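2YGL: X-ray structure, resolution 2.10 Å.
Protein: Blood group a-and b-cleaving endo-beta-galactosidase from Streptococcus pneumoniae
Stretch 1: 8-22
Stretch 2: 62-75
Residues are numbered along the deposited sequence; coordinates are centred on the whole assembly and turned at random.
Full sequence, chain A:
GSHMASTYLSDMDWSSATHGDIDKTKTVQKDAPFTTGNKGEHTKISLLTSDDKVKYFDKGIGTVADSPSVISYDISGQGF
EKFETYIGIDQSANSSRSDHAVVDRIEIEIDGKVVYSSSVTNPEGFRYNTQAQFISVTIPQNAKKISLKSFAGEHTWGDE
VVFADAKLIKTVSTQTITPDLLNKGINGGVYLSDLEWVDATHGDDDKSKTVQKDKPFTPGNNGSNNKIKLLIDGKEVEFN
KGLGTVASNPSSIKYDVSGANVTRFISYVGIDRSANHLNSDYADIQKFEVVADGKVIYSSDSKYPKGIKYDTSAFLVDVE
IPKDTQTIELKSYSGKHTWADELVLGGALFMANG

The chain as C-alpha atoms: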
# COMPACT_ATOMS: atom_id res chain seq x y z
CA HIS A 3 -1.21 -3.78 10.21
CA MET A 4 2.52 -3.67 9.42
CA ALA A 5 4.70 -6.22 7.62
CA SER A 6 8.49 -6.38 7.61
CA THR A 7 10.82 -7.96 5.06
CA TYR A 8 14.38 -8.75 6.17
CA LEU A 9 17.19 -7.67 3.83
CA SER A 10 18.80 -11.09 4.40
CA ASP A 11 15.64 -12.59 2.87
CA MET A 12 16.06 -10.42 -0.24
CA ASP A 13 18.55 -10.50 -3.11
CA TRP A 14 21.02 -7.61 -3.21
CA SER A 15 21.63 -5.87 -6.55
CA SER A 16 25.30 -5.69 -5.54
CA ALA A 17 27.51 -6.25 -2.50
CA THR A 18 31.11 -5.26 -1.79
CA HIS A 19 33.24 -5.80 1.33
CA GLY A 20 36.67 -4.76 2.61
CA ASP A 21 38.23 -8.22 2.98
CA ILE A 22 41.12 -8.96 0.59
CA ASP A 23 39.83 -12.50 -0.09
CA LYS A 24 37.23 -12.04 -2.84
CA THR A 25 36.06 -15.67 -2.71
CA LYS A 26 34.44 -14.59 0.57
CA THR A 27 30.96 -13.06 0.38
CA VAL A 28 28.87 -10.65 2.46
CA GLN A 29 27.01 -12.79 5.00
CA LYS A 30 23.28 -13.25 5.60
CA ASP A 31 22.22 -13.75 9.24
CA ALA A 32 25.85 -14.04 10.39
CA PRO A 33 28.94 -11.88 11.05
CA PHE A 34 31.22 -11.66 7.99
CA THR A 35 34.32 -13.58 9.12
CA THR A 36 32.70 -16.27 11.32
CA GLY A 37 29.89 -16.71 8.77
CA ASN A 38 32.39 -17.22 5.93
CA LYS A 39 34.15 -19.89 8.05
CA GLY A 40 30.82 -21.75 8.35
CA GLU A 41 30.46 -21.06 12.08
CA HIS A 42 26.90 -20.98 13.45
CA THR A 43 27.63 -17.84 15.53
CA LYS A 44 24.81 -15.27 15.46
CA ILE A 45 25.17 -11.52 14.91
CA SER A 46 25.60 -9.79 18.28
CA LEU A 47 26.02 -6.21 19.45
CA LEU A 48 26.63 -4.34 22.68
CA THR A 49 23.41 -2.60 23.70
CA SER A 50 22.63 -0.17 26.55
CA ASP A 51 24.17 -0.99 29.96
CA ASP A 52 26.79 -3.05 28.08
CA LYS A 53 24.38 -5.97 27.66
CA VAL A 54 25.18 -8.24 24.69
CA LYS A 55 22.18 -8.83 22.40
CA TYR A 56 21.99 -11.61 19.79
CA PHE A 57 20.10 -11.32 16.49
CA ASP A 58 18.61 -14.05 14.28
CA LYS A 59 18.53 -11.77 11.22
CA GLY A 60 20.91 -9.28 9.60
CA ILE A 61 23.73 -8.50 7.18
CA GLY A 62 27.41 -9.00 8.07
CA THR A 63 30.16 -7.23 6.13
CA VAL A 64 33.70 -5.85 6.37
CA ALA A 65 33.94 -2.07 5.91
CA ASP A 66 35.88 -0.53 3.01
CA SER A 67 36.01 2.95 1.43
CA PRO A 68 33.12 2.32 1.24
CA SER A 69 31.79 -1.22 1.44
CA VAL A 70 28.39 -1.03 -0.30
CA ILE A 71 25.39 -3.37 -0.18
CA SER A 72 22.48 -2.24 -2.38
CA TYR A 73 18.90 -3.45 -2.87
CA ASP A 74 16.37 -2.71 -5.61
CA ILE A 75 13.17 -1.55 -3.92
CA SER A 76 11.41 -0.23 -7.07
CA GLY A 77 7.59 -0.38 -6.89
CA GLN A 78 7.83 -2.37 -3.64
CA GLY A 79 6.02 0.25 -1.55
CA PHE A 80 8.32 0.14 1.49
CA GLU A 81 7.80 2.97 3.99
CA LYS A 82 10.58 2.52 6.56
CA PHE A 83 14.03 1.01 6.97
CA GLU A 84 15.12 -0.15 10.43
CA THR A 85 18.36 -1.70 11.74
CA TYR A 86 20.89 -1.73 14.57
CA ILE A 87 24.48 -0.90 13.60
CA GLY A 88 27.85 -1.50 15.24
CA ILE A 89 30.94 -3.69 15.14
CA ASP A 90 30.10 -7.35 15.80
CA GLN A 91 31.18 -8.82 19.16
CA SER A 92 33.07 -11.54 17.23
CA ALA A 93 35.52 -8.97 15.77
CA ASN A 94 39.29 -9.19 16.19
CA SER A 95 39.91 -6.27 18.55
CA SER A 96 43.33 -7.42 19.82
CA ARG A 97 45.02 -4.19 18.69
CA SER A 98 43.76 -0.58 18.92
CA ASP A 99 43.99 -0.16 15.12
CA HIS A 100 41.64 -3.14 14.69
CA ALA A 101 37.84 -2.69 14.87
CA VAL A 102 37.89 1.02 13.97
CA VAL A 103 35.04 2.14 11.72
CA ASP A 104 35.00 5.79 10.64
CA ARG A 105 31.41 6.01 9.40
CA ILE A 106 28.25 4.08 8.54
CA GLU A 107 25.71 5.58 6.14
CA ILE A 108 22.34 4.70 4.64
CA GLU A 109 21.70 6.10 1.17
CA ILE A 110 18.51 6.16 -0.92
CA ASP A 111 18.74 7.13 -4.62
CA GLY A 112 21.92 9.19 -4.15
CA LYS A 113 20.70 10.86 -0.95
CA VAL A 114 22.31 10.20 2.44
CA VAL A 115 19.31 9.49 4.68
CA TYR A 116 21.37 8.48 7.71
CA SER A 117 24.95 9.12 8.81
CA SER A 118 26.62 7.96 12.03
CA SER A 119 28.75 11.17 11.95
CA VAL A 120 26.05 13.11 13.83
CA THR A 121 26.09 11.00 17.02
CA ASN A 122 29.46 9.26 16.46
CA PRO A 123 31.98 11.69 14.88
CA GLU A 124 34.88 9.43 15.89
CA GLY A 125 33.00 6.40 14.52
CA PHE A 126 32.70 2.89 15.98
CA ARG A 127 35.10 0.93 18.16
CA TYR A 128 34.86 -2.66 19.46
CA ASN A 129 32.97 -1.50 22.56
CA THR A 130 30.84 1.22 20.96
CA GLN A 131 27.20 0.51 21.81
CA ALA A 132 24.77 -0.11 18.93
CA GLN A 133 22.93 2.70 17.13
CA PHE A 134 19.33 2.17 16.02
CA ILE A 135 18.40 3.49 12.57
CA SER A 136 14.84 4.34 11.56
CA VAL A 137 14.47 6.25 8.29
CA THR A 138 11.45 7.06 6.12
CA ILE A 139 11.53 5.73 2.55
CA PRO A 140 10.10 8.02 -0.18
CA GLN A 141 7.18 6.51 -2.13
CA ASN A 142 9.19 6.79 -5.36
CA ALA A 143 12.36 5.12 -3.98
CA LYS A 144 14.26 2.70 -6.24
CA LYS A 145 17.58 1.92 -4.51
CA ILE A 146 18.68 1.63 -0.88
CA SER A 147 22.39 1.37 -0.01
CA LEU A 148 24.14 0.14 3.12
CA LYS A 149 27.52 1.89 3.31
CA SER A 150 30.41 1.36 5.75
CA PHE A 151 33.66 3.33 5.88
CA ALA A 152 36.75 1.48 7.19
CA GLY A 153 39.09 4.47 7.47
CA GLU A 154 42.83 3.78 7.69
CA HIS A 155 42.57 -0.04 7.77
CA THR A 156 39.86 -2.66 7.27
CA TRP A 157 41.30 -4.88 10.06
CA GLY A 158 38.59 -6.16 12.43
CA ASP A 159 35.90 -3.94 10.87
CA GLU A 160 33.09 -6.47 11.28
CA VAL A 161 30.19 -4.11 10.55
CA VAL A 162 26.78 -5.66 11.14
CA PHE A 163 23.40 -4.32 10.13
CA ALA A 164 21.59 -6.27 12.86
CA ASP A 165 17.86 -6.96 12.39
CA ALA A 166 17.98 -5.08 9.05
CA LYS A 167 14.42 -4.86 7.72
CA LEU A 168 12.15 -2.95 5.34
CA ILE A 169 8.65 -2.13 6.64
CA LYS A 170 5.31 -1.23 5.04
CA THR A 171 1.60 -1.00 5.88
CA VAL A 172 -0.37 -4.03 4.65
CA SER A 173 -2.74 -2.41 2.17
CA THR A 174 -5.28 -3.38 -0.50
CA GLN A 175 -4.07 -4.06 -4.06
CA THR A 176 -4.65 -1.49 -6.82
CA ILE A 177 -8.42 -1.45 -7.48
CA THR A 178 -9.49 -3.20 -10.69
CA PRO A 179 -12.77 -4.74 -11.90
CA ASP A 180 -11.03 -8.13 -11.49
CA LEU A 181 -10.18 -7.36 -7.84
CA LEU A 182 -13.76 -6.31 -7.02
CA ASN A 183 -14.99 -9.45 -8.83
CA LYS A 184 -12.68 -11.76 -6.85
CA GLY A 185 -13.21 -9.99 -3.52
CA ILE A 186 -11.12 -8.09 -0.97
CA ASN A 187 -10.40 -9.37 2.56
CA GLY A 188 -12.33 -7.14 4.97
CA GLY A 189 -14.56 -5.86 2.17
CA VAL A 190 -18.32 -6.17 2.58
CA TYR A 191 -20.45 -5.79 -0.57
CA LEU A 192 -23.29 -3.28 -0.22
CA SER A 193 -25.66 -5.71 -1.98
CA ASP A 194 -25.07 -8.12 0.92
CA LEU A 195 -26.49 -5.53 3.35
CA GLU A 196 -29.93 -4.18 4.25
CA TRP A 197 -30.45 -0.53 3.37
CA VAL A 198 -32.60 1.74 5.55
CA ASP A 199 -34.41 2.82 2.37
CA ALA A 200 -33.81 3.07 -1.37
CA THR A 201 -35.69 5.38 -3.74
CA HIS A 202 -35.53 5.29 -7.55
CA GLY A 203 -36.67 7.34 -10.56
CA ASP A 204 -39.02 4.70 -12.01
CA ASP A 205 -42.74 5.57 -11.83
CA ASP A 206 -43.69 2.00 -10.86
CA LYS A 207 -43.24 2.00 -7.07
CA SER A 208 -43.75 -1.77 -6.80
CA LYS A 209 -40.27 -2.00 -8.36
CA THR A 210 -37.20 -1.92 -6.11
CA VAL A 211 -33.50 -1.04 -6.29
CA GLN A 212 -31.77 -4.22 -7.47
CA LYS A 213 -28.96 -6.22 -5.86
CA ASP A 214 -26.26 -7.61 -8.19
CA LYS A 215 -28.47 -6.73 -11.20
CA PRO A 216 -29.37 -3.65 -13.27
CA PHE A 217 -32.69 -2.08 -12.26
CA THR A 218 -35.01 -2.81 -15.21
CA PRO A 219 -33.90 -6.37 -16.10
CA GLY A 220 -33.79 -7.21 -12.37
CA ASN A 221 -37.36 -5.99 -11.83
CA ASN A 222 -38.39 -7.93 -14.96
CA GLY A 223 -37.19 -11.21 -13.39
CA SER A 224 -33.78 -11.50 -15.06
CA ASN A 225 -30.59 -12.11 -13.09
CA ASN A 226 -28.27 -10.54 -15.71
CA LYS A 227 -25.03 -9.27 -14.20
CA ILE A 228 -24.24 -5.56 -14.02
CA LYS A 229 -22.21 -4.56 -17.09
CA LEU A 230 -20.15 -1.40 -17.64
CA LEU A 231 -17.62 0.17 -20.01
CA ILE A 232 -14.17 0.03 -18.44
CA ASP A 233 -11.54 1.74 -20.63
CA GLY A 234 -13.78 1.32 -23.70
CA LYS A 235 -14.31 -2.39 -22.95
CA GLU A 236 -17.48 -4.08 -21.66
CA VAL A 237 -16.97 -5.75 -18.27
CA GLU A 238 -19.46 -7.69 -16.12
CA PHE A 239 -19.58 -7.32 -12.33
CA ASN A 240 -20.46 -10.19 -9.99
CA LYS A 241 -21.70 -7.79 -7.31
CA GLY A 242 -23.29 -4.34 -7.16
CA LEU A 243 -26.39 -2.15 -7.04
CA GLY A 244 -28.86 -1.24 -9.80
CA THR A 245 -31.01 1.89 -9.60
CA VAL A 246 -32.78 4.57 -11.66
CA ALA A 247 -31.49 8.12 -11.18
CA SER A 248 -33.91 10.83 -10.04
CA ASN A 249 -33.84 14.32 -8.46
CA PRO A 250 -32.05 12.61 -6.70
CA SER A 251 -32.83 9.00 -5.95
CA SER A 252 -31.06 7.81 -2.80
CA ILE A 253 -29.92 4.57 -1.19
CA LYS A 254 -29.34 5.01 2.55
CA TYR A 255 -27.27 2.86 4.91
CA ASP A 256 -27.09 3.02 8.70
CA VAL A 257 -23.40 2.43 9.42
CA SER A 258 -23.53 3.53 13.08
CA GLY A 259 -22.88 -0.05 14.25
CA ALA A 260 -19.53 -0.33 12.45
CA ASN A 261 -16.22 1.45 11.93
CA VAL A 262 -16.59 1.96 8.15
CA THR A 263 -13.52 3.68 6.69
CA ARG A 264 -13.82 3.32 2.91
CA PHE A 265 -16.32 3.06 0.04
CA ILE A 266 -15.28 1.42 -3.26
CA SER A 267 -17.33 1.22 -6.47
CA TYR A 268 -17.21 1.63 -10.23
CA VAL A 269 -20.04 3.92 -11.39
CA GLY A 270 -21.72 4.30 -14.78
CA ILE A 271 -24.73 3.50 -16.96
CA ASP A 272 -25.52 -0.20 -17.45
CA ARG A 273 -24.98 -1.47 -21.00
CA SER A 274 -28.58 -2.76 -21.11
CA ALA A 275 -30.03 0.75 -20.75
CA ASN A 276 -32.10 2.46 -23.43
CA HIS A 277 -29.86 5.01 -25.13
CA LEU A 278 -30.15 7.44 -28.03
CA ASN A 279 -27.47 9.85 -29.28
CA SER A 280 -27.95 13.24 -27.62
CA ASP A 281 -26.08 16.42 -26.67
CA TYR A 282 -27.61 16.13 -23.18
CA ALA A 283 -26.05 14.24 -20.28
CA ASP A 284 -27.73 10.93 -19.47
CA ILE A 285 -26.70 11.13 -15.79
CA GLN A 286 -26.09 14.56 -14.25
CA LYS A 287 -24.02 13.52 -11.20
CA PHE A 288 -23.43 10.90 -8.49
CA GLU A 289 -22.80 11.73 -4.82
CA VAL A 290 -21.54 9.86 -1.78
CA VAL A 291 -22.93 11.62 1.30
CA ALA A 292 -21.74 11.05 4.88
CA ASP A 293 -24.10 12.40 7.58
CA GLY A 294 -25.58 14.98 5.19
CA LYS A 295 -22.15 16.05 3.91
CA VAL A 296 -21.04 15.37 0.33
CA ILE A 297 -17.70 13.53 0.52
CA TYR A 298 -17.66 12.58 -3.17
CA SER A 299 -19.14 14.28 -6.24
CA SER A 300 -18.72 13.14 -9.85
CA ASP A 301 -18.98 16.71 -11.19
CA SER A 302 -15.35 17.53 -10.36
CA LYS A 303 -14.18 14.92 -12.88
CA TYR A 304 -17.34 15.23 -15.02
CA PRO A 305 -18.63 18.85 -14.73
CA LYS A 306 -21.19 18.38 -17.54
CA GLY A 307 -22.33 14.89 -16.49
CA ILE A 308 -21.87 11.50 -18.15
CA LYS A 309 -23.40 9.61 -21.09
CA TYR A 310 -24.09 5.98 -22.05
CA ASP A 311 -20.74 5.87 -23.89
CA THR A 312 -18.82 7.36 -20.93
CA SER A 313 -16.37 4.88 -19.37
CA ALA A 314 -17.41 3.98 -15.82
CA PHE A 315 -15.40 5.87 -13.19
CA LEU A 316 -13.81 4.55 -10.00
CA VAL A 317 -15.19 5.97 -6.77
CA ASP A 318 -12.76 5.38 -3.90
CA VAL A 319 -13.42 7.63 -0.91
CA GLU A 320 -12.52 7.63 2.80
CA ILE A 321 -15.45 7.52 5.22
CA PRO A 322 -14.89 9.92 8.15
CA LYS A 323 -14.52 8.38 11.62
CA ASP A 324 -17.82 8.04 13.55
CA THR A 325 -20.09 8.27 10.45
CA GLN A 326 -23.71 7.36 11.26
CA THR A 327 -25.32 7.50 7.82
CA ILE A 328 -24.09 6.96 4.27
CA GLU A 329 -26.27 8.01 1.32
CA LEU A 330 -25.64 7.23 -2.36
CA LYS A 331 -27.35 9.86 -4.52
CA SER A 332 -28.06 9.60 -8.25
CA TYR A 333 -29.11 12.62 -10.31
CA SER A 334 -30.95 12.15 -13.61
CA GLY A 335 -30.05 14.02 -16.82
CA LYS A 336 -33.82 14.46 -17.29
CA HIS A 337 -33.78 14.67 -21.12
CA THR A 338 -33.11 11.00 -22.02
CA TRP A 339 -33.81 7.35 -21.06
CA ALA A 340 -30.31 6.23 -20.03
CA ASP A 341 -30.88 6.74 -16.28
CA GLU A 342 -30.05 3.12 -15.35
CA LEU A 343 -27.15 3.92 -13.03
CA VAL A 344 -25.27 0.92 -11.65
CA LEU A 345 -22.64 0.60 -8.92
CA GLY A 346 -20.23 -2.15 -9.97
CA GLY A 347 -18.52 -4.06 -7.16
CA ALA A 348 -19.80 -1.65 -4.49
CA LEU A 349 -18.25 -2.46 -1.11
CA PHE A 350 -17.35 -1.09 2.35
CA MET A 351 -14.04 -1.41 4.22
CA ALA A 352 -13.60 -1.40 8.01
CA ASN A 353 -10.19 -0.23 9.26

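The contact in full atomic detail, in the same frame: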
# COMPACT_ATOMS: atom_id res chain seq x y z
N TYR A 8 12.96 -8.82 5.83
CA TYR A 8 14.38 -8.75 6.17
C TYR A 8 15.23 -8.66 4.91
O TYR A 8 14.96 -9.35 3.93
CB TYR A 8 14.79 -9.95 7.01
CG TYR A 8 14.13 -10.01 8.37
CD1 TYR A 8 14.53 -9.16 9.40
CD2 TYR A 8 13.10 -10.92 8.62
CE1 TYR A 8 13.92 -9.20 10.65
CE2 TYR A 8 12.48 -10.97 9.87
CZ TYR A 8 12.90 -10.11 10.88
OH TYR A 8 12.30 -10.16 12.11
N LEU A 9 16.26 -7.81 4.95
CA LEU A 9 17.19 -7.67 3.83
C LEU A 9 17.87 -9.00 3.51
O LEU A 9 18.08 -9.33 2.34
CB LEU A 9 18.25 -6.59 4.11
CG LEU A 9 17.83 -5.12 4.24
CD1 LEU A 9 19.06 -4.26 4.45
CD2 LEU A 9 17.05 -4.63 3.02
N SER A 10 18.18 -9.77 4.55
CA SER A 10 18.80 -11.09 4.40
C SER A 10 17.88 -12.13 3.76
O SER A 10 18.31 -13.23 3.42
CB SER A 10 19.31 -11.59 5.76
OG SER A 10 18.26 -11.69 6.70
N ASP A 11 16.60 -11.77 3.60
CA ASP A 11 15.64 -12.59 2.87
C ASP A 11 15.44 -12.08 1.44
O ASP A 11 14.70 -12.68 0.66
CB ASP A 11 14.30 -12.66 3.62
CG ASP A 11 14.39 -13.42 4.93
OD1 ASP A 11 15.27 -14.30 5.07
OD2 ASP A 11 13.58 -13.14 5.83
N MET A 12 16.11 -10.98 1.10
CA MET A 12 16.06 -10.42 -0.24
C MET A 12 17.36 -10.67 -0.99
O MET A 12 18.36 -11.09 -0.40
CB MET A 12 15.77 -8.91 -0.20
CG MET A 12 14.59 -8.52 0.67
SD MET A 12 14.33 -6.74 0.66
CE MET A 12 13.83 -6.48 2.35
N ASP A 13 17.35 -10.40 -2.29
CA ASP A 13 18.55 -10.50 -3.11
C ASP A 13 19.11 -9.11 -3.35
O ASP A 13 18.40 -8.24 -3.87
CB ASP A 13 18.23 -11.18 -4.45
CG ASP A 13 17.44 -12.47 -4.29
OD1 ASP A 13 17.88 -13.35 -3.52
OD2 ASP A 13 16.39 -12.61 -4.95
N TRP A 14 20.36 -8.89 -2.96
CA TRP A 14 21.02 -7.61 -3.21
C TRP A 14 21.33 -7.43 -4.69
O TRP A 14 21.61 -8.40 -5.39
CB TRP A 14 22.28 -7.43 -2.35
CG TRP A 14 23.31 -8.52 -2.46
CD1 TRP A 14 23.99 -8.91 -3.58
CD2 TRP A 14 23.82 -9.33 -1.39
NE1 TRP A 14 24.86 -9.92 -3.28
CE2 TRP A 14 24.78 -10.20 -1.94
CE3 TRP A 14 23.54 -9.41 -0.02
CZ2 TRP A 14 25.47 -11.15 -1.18
CZ3 TRP A 14 24.23 -10.36 0.75
CH2 TRP A 14 25.18 -11.21 0.16
N SER A 15 21.25 -6.18 -5.17
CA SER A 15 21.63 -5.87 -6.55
C SER A 15 23.15 -5.92 -6.70
O SER A 15 23.67 -6.28 -7.76
CB SER A 15 21.08 -4.50 -6.97
OG SER A 15 21.53 -3.47 -6.11
N SER A 16 23.85 -5.55 -5.63
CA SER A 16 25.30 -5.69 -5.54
C SER A 16 25.75 -5.66 -4.08
O SER A 16 25.03 -5.17 -3.20
CB SER A 16 26.02 -4.59 -6.35
OG SER A 16 25.72 -3.31 -5.84
N ALA A 17 26.93 -6.21 -3.83
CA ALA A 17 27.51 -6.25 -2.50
C ALA A 17 29.03 -6.25 -2.58
O ALA A 17 29.62 -7.10 -3.25
CB ALA A 17 27.01 -7.47 -1.73
N THR A 18 29.65 -5.29 -1.90
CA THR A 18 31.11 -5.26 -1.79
C THR A 18 31.51 -5.21 -0.31
O THR A 18 30.78 -4.69 0.53
CB THR A 18 31.73 -4.05 -2.52
OG1 THR A 18 31.24 -2.83 -1.95
CG2 THR A 18 31.40 -4.08 -4.02
N HIS A 19 32.68 -5.77 -0.02
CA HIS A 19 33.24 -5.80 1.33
C HIS A 19 34.72 -5.42 1.30
O HIS A 19 35.33 -5.35 0.23
CB HIS A 19 33.03 -7.17 1.98
CG HIS A 19 33.63 -8.31 1.22
ND1 HIS A 19 34.98 -8.58 1.23
CD2 HIS A 19 33.07 -9.26 0.43
CE1 HIS A 19 35.23 -9.64 0.47
NE2 HIS A 19 34.08 -10.07 -0.02
N GLY A 20 35.29 -5.20 2.49
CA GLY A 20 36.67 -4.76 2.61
C GLY A 20 37.71 -5.84 2.84
O GLY A 20 38.88 -5.54 3.04
N ASP A 21 37.29 -7.11 2.81
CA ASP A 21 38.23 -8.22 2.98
C ASP A 21 38.97 -8.50 1.68
O ASP A 21 38.37 -8.50 0.60
CB ASP A 21 37.49 -9.48 3.46
CG ASP A 21 38.44 -10.55 3.99
OD1 ASP A 21 39.21 -11.12 3.19
OD2 ASP A 21 38.41 -10.81 5.21
N ILE A 22 40.28 -8.74 1.78
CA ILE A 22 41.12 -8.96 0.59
C ILE A 22 40.79 -10.25 -0.17
O ILE A 22 41.05 -10.34 -1.37
CB ILE A 22 42.66 -8.87 0.90
CG1 ILE A 22 43.11 -9.99 1.85
CG2 ILE A 22 43.03 -7.48 1.42
CD1 ILE A 22 44.63 -10.20 1.90
N GLY A 62 26.05 -9.11 7.53
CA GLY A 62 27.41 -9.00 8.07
C GLY A 62 28.44 -8.73 6.98
O GLY A 62 28.57 -9.52 6.04
N THR A 63 29.16 -7.63 7.12
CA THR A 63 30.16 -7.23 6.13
C THR A 63 31.49 -6.82 6.79
O THR A 63 31.60 -6.77 8.02
CB THR A 63 29.64 -6.08 5.22
OG1 THR A 63 30.53 -5.89 4.12
CG2 THR A 63 29.49 -4.76 6.00
N VAL A 64 32.49 -6.55 5.95
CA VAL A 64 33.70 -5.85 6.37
C VAL A 64 33.71 -4.49 5.66
O VAL A 64 33.51 -4.41 4.45
CB VAL A 64 34.98 -6.66 6.03
CG1 VAL A 64 36.24 -5.83 6.27
CG2 VAL A 64 35.04 -7.94 6.85
N ALA A 65 33.93 -3.43 6.44
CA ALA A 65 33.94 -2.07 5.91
C ALA A 65 35.08 -1.85 4.91
O ALA A 65 36.14 -2.49 5.00
CB ALA A 65 34.01 -1.06 7.05
N ASP A 66 34.85 -0.95 3.96
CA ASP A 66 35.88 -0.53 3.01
C ASP A 66 35.83 0.99 2.86
O ASP A 66 35.60 1.69 3.84
CB ASP A 66 35.71 -1.25 1.67
CG ASP A 66 37.04 -1.56 0.99
OD1 ASP A 66 38.10 -1.19 1.54
OD2 ASP A 66 37.03 -2.17 -0.10
N SER A 67 36.02 1.50 1.64
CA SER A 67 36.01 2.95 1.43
C SER A 67 35.15 3.43 0.24
O SER A 67 35.66 4.09 -0.66
CB SER A 67 37.44 3.48 1.30
OG SER A 67 38.10 3.46 2.56
N PRO A 68 33.84 3.13 0.25
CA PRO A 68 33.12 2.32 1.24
C PRO A 68 32.84 0.88 0.78
O PRO A 68 32.98 0.57 -0.40
CB PRO A 68 31.79 3.06 1.38
CG PRO A 68 31.57 3.74 0.04
CD PRO A 68 32.91 3.80 -0.68
N SER A 69 32.47 0.03 1.73
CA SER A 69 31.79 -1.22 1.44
C SER A 69 30.33 -0.86 1.19
O SER A 69 29.74 -0.10 1.96
CB SER A 69 31.90 -2.19 2.62
OG SER A 69 30.83 -3.12 2.65
N VAL A 70 29.76 -1.38 0.10
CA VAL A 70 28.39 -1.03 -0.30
C VAL A 70 27.54 -2.27 -0.57
O VAL A 70 27.92 -3.14 -1.36
CB VAL A 70 28.38 -0.09 -1.55
CG1 VAL A 70 26.96 0.12 -2.07
CG2 VAL A 70 29.02 1.25 -1.23
N ILE A 71 26.38 -2.34 0.08
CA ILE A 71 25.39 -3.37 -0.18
C ILE A 71 24.07 -2.70 -0.57
O ILE A 71 23.47 -1.97 0.23
CB ILE A 71 25.19 -4.32 1.03
CG1 ILE A 71 26.54 -4.88 1.48
CG2 ILE A 71 24.25 -5.46 0.67
CD1 ILE A 71 26.67 -5.09 2.97
N SER A 72 23.64 -2.93 -1.81
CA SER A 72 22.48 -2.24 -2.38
C SER A 72 21.33 -3.20 -2.70
O SER A 72 21.56 -4.35 -3.07
CB SER A 72 22.87 -1.48 -3.65
OG SER A 72 23.87 -0.52 -3.37
N TYR A 73 20.11 -2.69 -2.56
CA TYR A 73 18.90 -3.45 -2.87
C TYR A 73 17.96 -2.64 -3.76
O TYR A 73 17.77 -1.44 -3.56
CB TYR A 73 18.16 -3.86 -1.59
CG TYR A 73 18.93 -4.81 -0.70
CD1 TYR A 73 19.87 -4.34 0.22
CD2 TYR A 73 18.72 -6.19 -0.78
CE1 TYR A 73 20.57 -5.21 1.04
CE2 TYR A 73 19.42 -7.07 0.04
CZ TYR A 73 20.35 -6.57 0.94
OH TYR A 73 21.05 -7.42 1.76
N ASP A 74 17.38 -3.31 -4.75
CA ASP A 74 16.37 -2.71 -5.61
C ASP A 74 15.02 -2.79 -4.92
O ASP A 74 14.50 -3.88 -4.67
CB ASP A 74 16.32 -3.42 -6.98
CG ASP A 74 15.27 -2.84 -7.92
OD1 ASP A 74 14.75 -1.73 -7.66
OD2 ASP A 74 14.96 -3.50 -8.93
N ILE A 75 14.47 -1.63 -4.60
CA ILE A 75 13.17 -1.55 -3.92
C ILE A 75 12.10 -0.86 -4.79
O ILE A 75 11.10 -0.37 -4.27
CB ILE A 75 13.28 -0.90 -2.51
CG1 ILE A 75 13.89 0.51 -2.59
CG2 ILE A 75 14.09 -1.80 -1.57
CD1 ILE A 75 13.69 1.36 -1.34
O HOH W 1 20.51 -10.08 1.46
O HOH W 2 18.02 -5.98 -5.19
O HOH W 3 27.76 -2.66 -4.25
O HOH W 4 32.52 -0.72 -3.00
O HOH W 5 34.87 -2.93 -1.30

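Stretch 1 runs antiparallel to stretch 2, and the pairing is regular only in its middle, where Ser16 faces Ser72 and Ala17 faces Ile71. Ser72 N donates to Ser16 O at 3.0 Å and nearly straight, while Ser15 N gives its proton to Ser72 O at 2.8 Å. Two residues further along, Thr18 N donates to Val70 O at 2.8 Å. The Ala17–Ile71 pair lies between these bonds and has none of its own; its CA atoms approach to 4.3 Å, and Ala17 CA makes a CA-H...O contact of 3.3 Å with Val70 O.

At Thr18 side chains enter the ladder. Val70 N donates to Thr18 OG1 at 2.9 Å, and Thr18 O accepts from Ser69 OG at a short 2.6 Å. Threonine suits this place because its hydroxyl, in the p rotamer, offers Val70 N an acceptor; Ser69 suits its own by supplying a donor to a carbonyl. The pairing then passes to another segment of stretch 2: Gly20 N donates to Val64 O at 2.8 Å. Here the absence of a side chain matters, since a CB on Gly20 would lie 1.9 Å from Ala65 O, a clash. Without one, Gly20 CA comes within 3.3 Å of Ala65 O in a CA-H...O contact. His19 turns its ring away from stretch 2, and its ND1 accepts from Asp21 N at 3.2 Å, while NE2 is bonded elsewhere in the structure.

At the other end Tyr73, which the partner stretch covers more than any other residue, is held by carbon on both faces. Leu9 CD2 sits 4.0 Å from the centroid of the Tyr73 ring on one face, and Trp14 CB sits 4.0 Å from that centroid on the opposite face, so C-H groups point into the pi cloud from two directions. Met12 CB adds an apolar contact of 4.1 Å with Tyr73 CD2. The Tyr73 hydroxyl lies at the edge of the Trp14 ring. Trp14 CE3 also packs 4.1 Å from Ile71 CG2, and Ala17 CB meets Ile71 CG1 at 4.2 Å.

Water satisfies much of what remains. Water 1 donates to Leu9 O at 2.7 Å and hydrogen-bonds Tyr73 OH at 2.7 Å, giving this phenol a polar partner. Water 2 joins Asp13 O (2.6 Å) to Asp74 N (2.8 Å), donating to the first and accepting from the second. Water 5 donates to both His19 O (2.9 Å) and Asp66 OD2 (2.6 Å), reconciling two acceptors that could not bond directly.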